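PDB 5N5D: methyltransferase, which transfers a methyl group from S-adenosylmethionine to a hydroxyl oxygen of its substrate, an O-methylation step in the biosynthesis of tomaymycin. Local coordinates for the interface of chains A and B. Coordinates in Å, arbitrary orientation; residue numbers count along the deposited sequence, not the author numbering. Chains: chain A/B, Methyltransferase.

Contact 1: the interface of chains A and B. Residues chain A 174-175, 209, 216; chain B 9-10, 13, 211.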
loop_
_atom_site.group_PDB
_atom_site.type_symbol
_atom_site.label_atom_id
_atom_site.label_comp_id
_atom_site.label_asym_id
_atom_site.label_seq_id
_atom_site.Cartn_x
_atom_site.Cartn_y
_atom_site.Cartn_z
ATOM N N GLY A 174 -11.950 2.020 -14.913
ATOM C CA GLY A 174 -11.643 1.421 -16.191
ATOM C C GLY A 174 -10.713 2.228 -17.063
ATOM O O GLY A 174 -10.592 1.936 -18.256
ATOM N N GLY A 175 -10.054 3.237 -16.506
ATOM C CA GLY A 175 -9.234 4.141 -17.279
ATOM C C GLY A 175 -9.930 5.416 -17.692
ATOM O O GLY A 175 -9.281 6.296 -18.269
ATOM N N GLN A 209 -2.547 1.379 -9.343
ATOM C CA GLN A 209 -3.444 0.504 -10.088
ATOM C C GLN A 209 -3.212 -0.947 -9.679
ATOM O O GLN A 209 -2.067 -1.393 -9.548
ATOM C CB GLN A 209 -3.215 0.649 -11.592
ATOM C CG GLN A 209 -3.293 2.059 -12.161
ATOM C CD GLN A 209 -2.923 2.091 -13.655
ATOM O OE1 GLN A 209 -3.652 1.576 -14.501
ATOM N NE2 GLN A 209 -1.778 2.684 -13.970
ATOM N N TYR A 216 -9.567 -5.028 -12.695
ATOM C CA TYR A 216 -8.678 -3.878 -12.818
ATOM C C TYR A 216 -9.295 -2.659 -12.144
ATOM O O TYR A 216 -10.411 -2.251 -12.490
ATOM C CB TYR A 216 -8.416 -3.610 -14.299
ATOM C CG TYR A 216 -7.756 -2.294 -14.645
ATOM C CD1 TYR A 216 -6.533 -1.933 -14.100
ATOM C CD2 TYR A 216 -8.337 -1.438 -15.572
ATOM C CE1 TYR A 216 -5.921 -0.736 -14.445
ATOM C CE2 TYR A 216 -7.732 -0.249 -15.922
ATOM C CZ TYR A 216 -6.528 0.096 -15.357
ATOM O OH TYR A 216 -5.922 1.285 -15.712
ATOM N N ARG B 9 -3.436 1.458 -21.719
ATOM C CA ARG B 9 -4.312 2.026 -20.699
ATOM C C ARG B 9 -3.598 2.113 -19.356
ATOM O O ARG B 9 -3.650 3.140 -18.670
ATOM C CB ARG B 9 -5.581 1.181 -20.585
ATOM C CG ARG B 9 -6.624 1.756 -19.647
ATOM C CD ARG B 9 -7.902 0.931 -19.651
ATOM N NE ARG B 9 -8.663 1.100 -20.892
ATOM C CZ ARG B 9 -8.752 0.200 -21.868
ATOM N NH1 ARG B 9 -8.134 -0.974 -21.782
ATOM N NH2 ARG B 9 -9.477 0.474 -22.947
ATOM N N TRP B 10 -2.922 1.032 -18.967
ATOM C CA TRP B 10 -2.172 1.031 -17.716
ATOM C C TRP B 10 -1.129 2.138 -17.703
ATOM O O TRP B 10 -0.983 2.849 -16.702
ATOM C CB TRP B 10 -1.515 -0.331 -17.516
ATOM C CG TRP B 10 -2.480 -1.454 -17.356
ATOM C CD1 TRP B 10 -3.820 -1.366 -17.117
ATOM C CD2 TRP B 10 -2.171 -2.845 -17.409
ATOM N NE1 TRP B 10 -4.364 -2.620 -17.019
ATOM C CE2 TRP B 10 -3.371 -3.548 -17.196
ATOM C CE3 TRP B 10 -0.993 -3.566 -17.620
ATOM C CZ2 TRP B 10 -3.427 -4.934 -17.184
ATOM C CZ3 TRP B 10 -1.050 -4.944 -17.610
ATOM C CH2 TRP B 10 -2.257 -5.614 -17.395
ATOM N N VAL B 13 -2.947 5.684 -17.435
ATOM C CA VAL B 13 -3.483 5.968 -16.109
ATOM C C VAL B 13 -2.354 6.323 -15.142
ATOM O O VAL B 13 -2.481 7.250 -14.336
ATOM C CB VAL B 13 -4.322 4.771 -15.621
ATOM C CG1 VAL B 13 -4.724 4.953 -14.166
ATOM C CG2 VAL B 13 -5.558 4.610 -16.479
ATOM N N VAL B 211 -0.513 -3.007 -11.652
ATOM C CA VAL B 211 -0.224 -2.732 -13.048
ATOM C C VAL B 211 0.102 -1.249 -13.172
ATOM O O VAL B 211 -0.119 -0.455 -12.255
ATOM C CB VAL B 211 -1.384 -3.128 -13.989
ATOM C CG1 VAL B 211 -1.682 -4.619 -13.874
ATOM C CG2 VAL B 211 -2.640 -2.304 -13.704
HETATM O O HOH W 1 0.143 1.441 -10.577
#
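Hydrogen bonding across the two chains centres on A:Gln209, whose amide nitrogen NE2 gives a nearly straight bond of 2.8 Å (178° at the hydrogen) to the backbone O of B:Trp10. That oxygen accepts in its carbonyl plane, on a lone pair, and lies in the amide plane of the glutamine. The other end of the amide is held from within chain A: the phenol OH of A:Tyr216 donates to A:Gln209 OE1 at 2.6 Å, which probably sets which way round the amide faces. The backbones pair too, B:Val211 N donating to A:Gln209 O, while a water joins A:Gln209 N to B:Val211 O.

Apolar contacts fill in around this link. B:Val13 CG1 lies 3.4 Å from A:Gln209 CD, and B:Val13 CG2 faces the tyrosine OH and A:Gly175 CA. NE1 and CD1 of B:Trp10 lie over one face of the A:Tyr216 ring, which chi1 of 168° swings away from its backbone N; NE1 is 3.5 Å above the ring plane, towards the rim. Within chain B, CB of B:Val211 backs the indole. Shortening A:Gln209 to an alanine is likely to leave the B:Trp10 carbonyl and the A:Tyr216 hydroxyl without these mates and open a gap beside B:Val13.

In the fold, the 203-211 strands of the two chains meet at an antiparallel bridge, while helix 6-21 of chain B lies alongside.

Contact 2: the interface of chains A and B. Residues chain A 171-172, 194, 206-207, 209; chain B 17, 21.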
loop_
_atom_site.group_PDB
_atom_site.type_symbol
_atom_site.label_atom_id
_atom_site.label_comp_id
_atom_site.label_asym_id
_atom_site.label_seq_id
_atom_site.Cartn_x
_atom_site.Cartn_y
_atom_site.Cartn_z
ATOM N N VAL A 171 -10.533 4.327 -7.810
ATOM C CA VAL A 171 -10.238 5.609 -8.442
ATOM C C VAL A 171 -9.857 5.466 -9.918
ATOM O O VAL A 171 -9.483 6.460 -10.542
ATOM C CB VAL A 171 -9.132 6.367 -7.685
ATOM C CG1 VAL A 171 -9.570 6.700 -6.273
ATOM C CG2 VAL A 171 -7.816 5.582 -7.693
ATOM N N VAL A 172 -9.945 4.272 -10.499
ATOM C CA VAL A 172 -9.447 4.048 -11.854
ATOM C C VAL A 172 -10.567 4.093 -12.887
ATOM O O VAL A 172 -10.374 4.608 -13.989
ATOM C CB VAL A 172 -8.668 2.714 -11.914
ATOM C CG1 VAL A 172 -8.470 2.241 -13.354
ATOM C CG2 VAL A 172 -7.315 2.883 -11.238
ATOM N N HIS A 194 -8.206 14.299 -7.566
ATOM C CA HIS A 194 -6.779 14.280 -7.872
ATOM C C HIS A 194 -6.266 15.682 -8.157
ATOM O O HIS A 194 -5.135 16.020 -7.791
ATOM C CB HIS A 194 -6.499 13.339 -9.045
ATOM C CG HIS A 194 -6.493 11.902 -8.647
ATOM N ND1 HIS A 194 -7.648 11.203 -8.378
ATOM C CD2 HIS A 194 -5.469 11.047 -8.419
ATOM C CE1 HIS A 194 -7.337 9.969 -8.018
ATOM N NE2 HIS A 194 -6.023 9.848 -8.041
ATOM N N THR A 206 -0.260 9.184 -3.451
ATOM C CA THR A 206 0.031 8.405 -4.643
ATOM C C THR A 206 -1.193 7.561 -4.965
ATOM O O THR A 206 -2.031 7.293 -4.100
ATOM C CB THR A 206 1.278 7.522 -4.462
ATOM O OG1 THR A 206 1.715 7.038 -5.733
ATOM C CG2 THR A 206 0.990 6.324 -3.546
ATOM N N SER A 207 -1.301 7.154 -6.225
ATOM C CA SER A 207 -2.361 6.256 -6.652
ATOM C C SER A 207 -1.751 5.036 -7.325
ATOM O O SER A 207 -0.802 5.151 -8.110
ATOM C CB SER A 207 -3.336 6.950 -7.595
ATOM O OG SER A 207 -4.045 7.948 -6.891
ATOM N N GLN A 209 -2.547 1.379 -9.343
ATOM C CA GLN A 209 -3.444 0.504 -10.088
ATOM C C GLN A 209 -3.212 -0.947 -9.679
ATOM O O GLN A 209 -2.067 -1.393 -9.548
ATOM C CB GLN A 209 -3.215 0.649 -11.592
ATOM C CG GLN A 209 -3.293 2.059 -12.161
ATOM C CD GLN A 209 -2.923 2.091 -13.655
ATOM O OE1 GLN A 209 -3.652 1.576 -14.501
ATOM N NE2 GLN A 209 -1.778 2.684 -13.970
ATOM N N PHE B 17 -2.100 9.829 -13.098
ATOM C CA PHE B 17 -1.997 9.966 -11.648
ATOM C C PHE B 17 -0.688 10.633 -11.252
ATOM O O PHE B 17 -0.664 11.550 -10.418
ATOM C CB PHE B 17 -2.088 8.596 -10.973
ATOM C CG PHE B 17 -3.452 7.970 -10.993
ATOM C CD1 PHE B 17 -4.598 8.729 -10.880
ATOM C CD2 PHE B 17 -3.574 6.591 -11.080
ATOM C CE1 PHE B 17 -5.847 8.126 -10.884
ATOM C CE2 PHE B 17 -4.813 5.992 -11.083
ATOM C CZ PHE B 17 -5.947 6.758 -10.986
ATOM N N LEU B 21 0.181 13.839 -8.808
ATOM C CA LEU B 21 0.514 13.461 -7.442
ATOM C C LEU B 21 2.001 13.324 -7.144
ATOM O O LEU B 21 2.376 13.427 -5.971
ATOM C CB LEU B 21 -0.161 12.130 -7.091
ATOM C CG LEU B 21 -1.685 12.091 -7.186
ATOM C CD1 LEU B 21 -2.191 10.738 -6.686
ATOM C CD2 LEU B 21 -2.330 13.219 -6.412
#
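Aromatic contact dominates where B:Phe17 turns one face towards A:Ser207. CB of A:Ser207 stands over that face of the phenyl ring, 3.7 Å from its centroid, in a CH-pi contact displaced towards the rim on the CG and CD2 side. The imidazole of A:His194 lies on the same side, roughly parallel to the phenyl but offset past its CD1-CE1 rim, with A:His194 NE2 3.3 Å from B:Phe17 CE1. At the far rim, the backbone O of A:Val171 and CG2 of A:Val172 lie in the plane of the ring, bordering CZ and CE2.

Aliphatic packing continues one helical turn on. B:Leu21 points its CD1 branch at the A:Ser207 hydroxyl, with OG 3.4 Å away, and the same methyl touches CD2 of A:His194 at 3.7 Å.

Polar order comes from within chain A, where A:His194 NE2 and A:Ser207 OG share a hydrogen bond of 3.0 Å. With OG turned beside the backbone N (chi1 -67°), the serine reaches the imidazole while its CB stays over the phenyl face. The bond probably limits rotation of both groups and so shapes the surface that receives the phenyl ring.

For the protein, this patch seats the C-terminal part of helix 6-21 on the partner and probably helps hold the two copies together.

Contact 3: the interface of chains A and B. Residues chain A 10, 13-14, 48, 212; chain B 207, 209, 216.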
loop_
_atom_site.group_PDB
_atom_site.type_symbol
_atom_site.label_atom_id
_atom_site.label_comp_id
_atom_site.label_asym_id
_atom_site.label_seq_id
_atom_site.Cartn_x
_atom_site.Cartn_y
_atom_site.Cartn_z
ATOM N N TRP A 10 -5.541 -13.618 -12.945
ATOM C CA TRP A 10 -5.519 -12.706 -11.807
ATOM C C TRP A 10 -6.103 -13.361 -10.565
ATOM O O TRP A 10 -5.578 -13.184 -9.460
ATOM C CB TRP A 10 -6.293 -11.434 -12.138
ATOM C CG TRP A 10 -5.690 -10.603 -13.217
ATOM C CD1 TRP A 10 -4.425 -10.697 -13.724
ATOM C CD2 TRP A 10 -6.328 -9.535 -13.922
ATOM N NE1 TRP A 10 -4.240 -9.755 -14.706
ATOM C CE2 TRP A 10 -5.397 -9.034 -14.853
ATOM C CE3 TRP A 10 -7.603 -8.964 -13.869
ATOM C CZ2 TRP A 10 -5.697 -7.977 -15.712
ATOM C CZ3 TRP A 10 -7.900 -7.921 -14.722
ATOM C CH2 TRP A 10 -6.952 -7.440 -15.634
ATOM N N VAL A 13 -3.525 -15.996 -9.016
ATOM C CA VAL A 13 -2.454 -15.381 -8.240
ATOM C C VAL A 13 -2.990 -14.843 -6.917
ATOM O O VAL A 13 -2.366 -15.016 -5.862
ATOM C CB VAL A 13 -1.776 -14.287 -9.081
ATOM C CG1 VAL A 13 -0.780 -13.500 -8.247
ATOM C CG2 VAL A 13 -1.096 -14.907 -10.285
ATOM N N ASP A 14 -4.149 -14.177 -6.943
ATOM C CA ASP A 14 -4.736 -13.670 -5.705
ATOM C C ASP A 14 -5.063 -14.802 -4.741
ATOM O O ASP A 14 -4.784 -14.710 -3.540
ATOM C CB ASP A 14 -6.001 -12.865 -6.010
ATOM C CG ASP A 14 -5.904 -11.425 -5.561
ATOM O OD1 ASP A 14 -4.815 -11.001 -5.128
ATOM O OD2 ASP A 14 -6.916 -10.706 -5.656
ATOM N N PRO A 48 -6.993 -9.737 0.197
ATOM C CA PRO A 48 -5.687 -9.056 0.271
ATOM C C PRO A 48 -5.815 -7.556 0.466
ATOM O O PRO A 48 -4.995 -6.949 1.169
ATOM C CB PRO A 48 -5.033 -9.402 -1.075
ATOM C CG PRO A 48 -5.737 -10.637 -1.552
ATOM C CD PRO A 48 -7.147 -10.485 -1.064
ATOM N N GLY A 212 -6.546 -8.402 -9.673
ATOM C CA GLY A 212 -6.865 -9.446 -8.725
ATOM C C GLY A 212 -8.317 -9.844 -8.879
ATOM O O GLY A 212 -8.925 -9.600 -9.914
ATOM N N SER B 207 -0.232 -9.463 -0.046
ATOM C CA SER B 207 0.424 -9.288 -1.333
ATOM C C SER B 207 -0.578 -8.704 -2.312
ATOM O O SER B 207 -1.736 -9.134 -2.368
ATOM C CB SER B 207 1.006 -10.604 -1.880
ATOM O OG SER B 207 2.171 -10.990 -1.164
ATOM N N GLN B 209 -1.263 -7.340 -6.319
ATOM C CA GLN B 209 -0.898 -7.315 -7.731
ATOM C C GLN B 209 -1.132 -5.910 -8.278
ATOM O O GLN B 209 -2.217 -5.348 -8.102
ATOM C CB GLN B 209 -1.723 -8.328 -8.542
ATOM C CG GLN B 209 -1.834 -9.773 -7.965
ATOM C CD GLN B 209 -2.842 -10.683 -8.722
ATOM O OE1 GLN B 209 -2.718 -10.929 -9.923
ATOM N NE2 GLN B 209 -3.835 -11.186 -7.998
ATOM N N TYR B 216 2.457 -5.811 -15.453
ATOM C CA TYR B 216 1.847 -6.604 -14.397
ATOM C C TYR B 216 2.921 -7.153 -13.466
ATOM O O TYR B 216 3.875 -7.796 -13.917
ATOM C CB TYR B 216 1.047 -7.736 -15.040
ATOM C CG TYR B 216 0.499 -8.803 -14.121
ATOM C CD1 TYR B 216 -0.397 -8.499 -13.110
ATOM C CD2 TYR B 216 0.834 -10.133 -14.318
ATOM C CE1 TYR B 216 -0.915 -9.498 -12.290
ATOM C CE2 TYR B 216 0.326 -11.125 -13.519
ATOM C CZ TYR B 216 -0.551 -10.809 -12.512
ATOM O OH TYR B 216 -1.052 -11.820 -11.719
HETATM O O HOH W 2 -2.845 -11.420 -2.978
HETATM O O HOH W 3 -4.024 -8.862 -4.098
#
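A helix-on-strand interface joins the two copies here, with helix 6-21 of chain A lying on strand 203-211 of chain B; in this SAM-dependent O-methyltransferase, with its Rossmann-like fold, it probably helps to stabilise a two-fold dimer. The amide nitrogen of B:Gln209 reaches two acceptors on the helix. B:Gln209 NE2 bonds to the backbone O of A:Trp10 at 3.0 Å, tilted 15° from the carbonyl plane. B:Gln209 NE2 also meets the carboxylate oxygen OD1 of A:Asp14 at 3.0 Å, from above the carboxylate plane. Both acceptors lie close to the plane of the amide, whereas the carboxylate is turned 75° against it. The extended glutamine chain (chi2 172°) carries the amide out to the helix, and the phenol OH of B:Tyr216 donates to B:Gln209 OE1 at 2.6 Å, which probably settles which end of the amide faces the helix.

Water continues the polar link: two molecules, bonded to each other, each connect A:Asp14 OD1 with the backbone O of B:Ser207. Nearby, A:Pro48 CB lies 3.6 Å from B:Ser207 O.

Apolar contact comes from A:Val13, whose CG1 packs on B:Gln209 CD at 3.5 Å. A:Val13 CG2 meets B:Tyr216 OH at 3.4 Å. A:Trp10 passes over the rim of the phenol ring more loosely.

Contact 1 and contact 3 are, in large part, the same pairing with the chains exchanged: helix 6-21 of one copy on strand 203-211 of the other, through B:Trp10, B:Val13, A:Gln209 and A:Tyr216 in contact 1 and A:Trp10, A:Val13, B:Gln209 and B:Tyr216 in contact 3. The centres of their C-alpha atoms are about 14 Å apart. Contact 2 follows the chain B helix towards its C-terminal end; its centre is about 10 Å from contact 1, with which it shares A:Gln209, and about 18 Å from contact 3. Two-fold symmetry thus uses one pairing twice, each subunit laying its N-terminal helix against the other, which probably couples them.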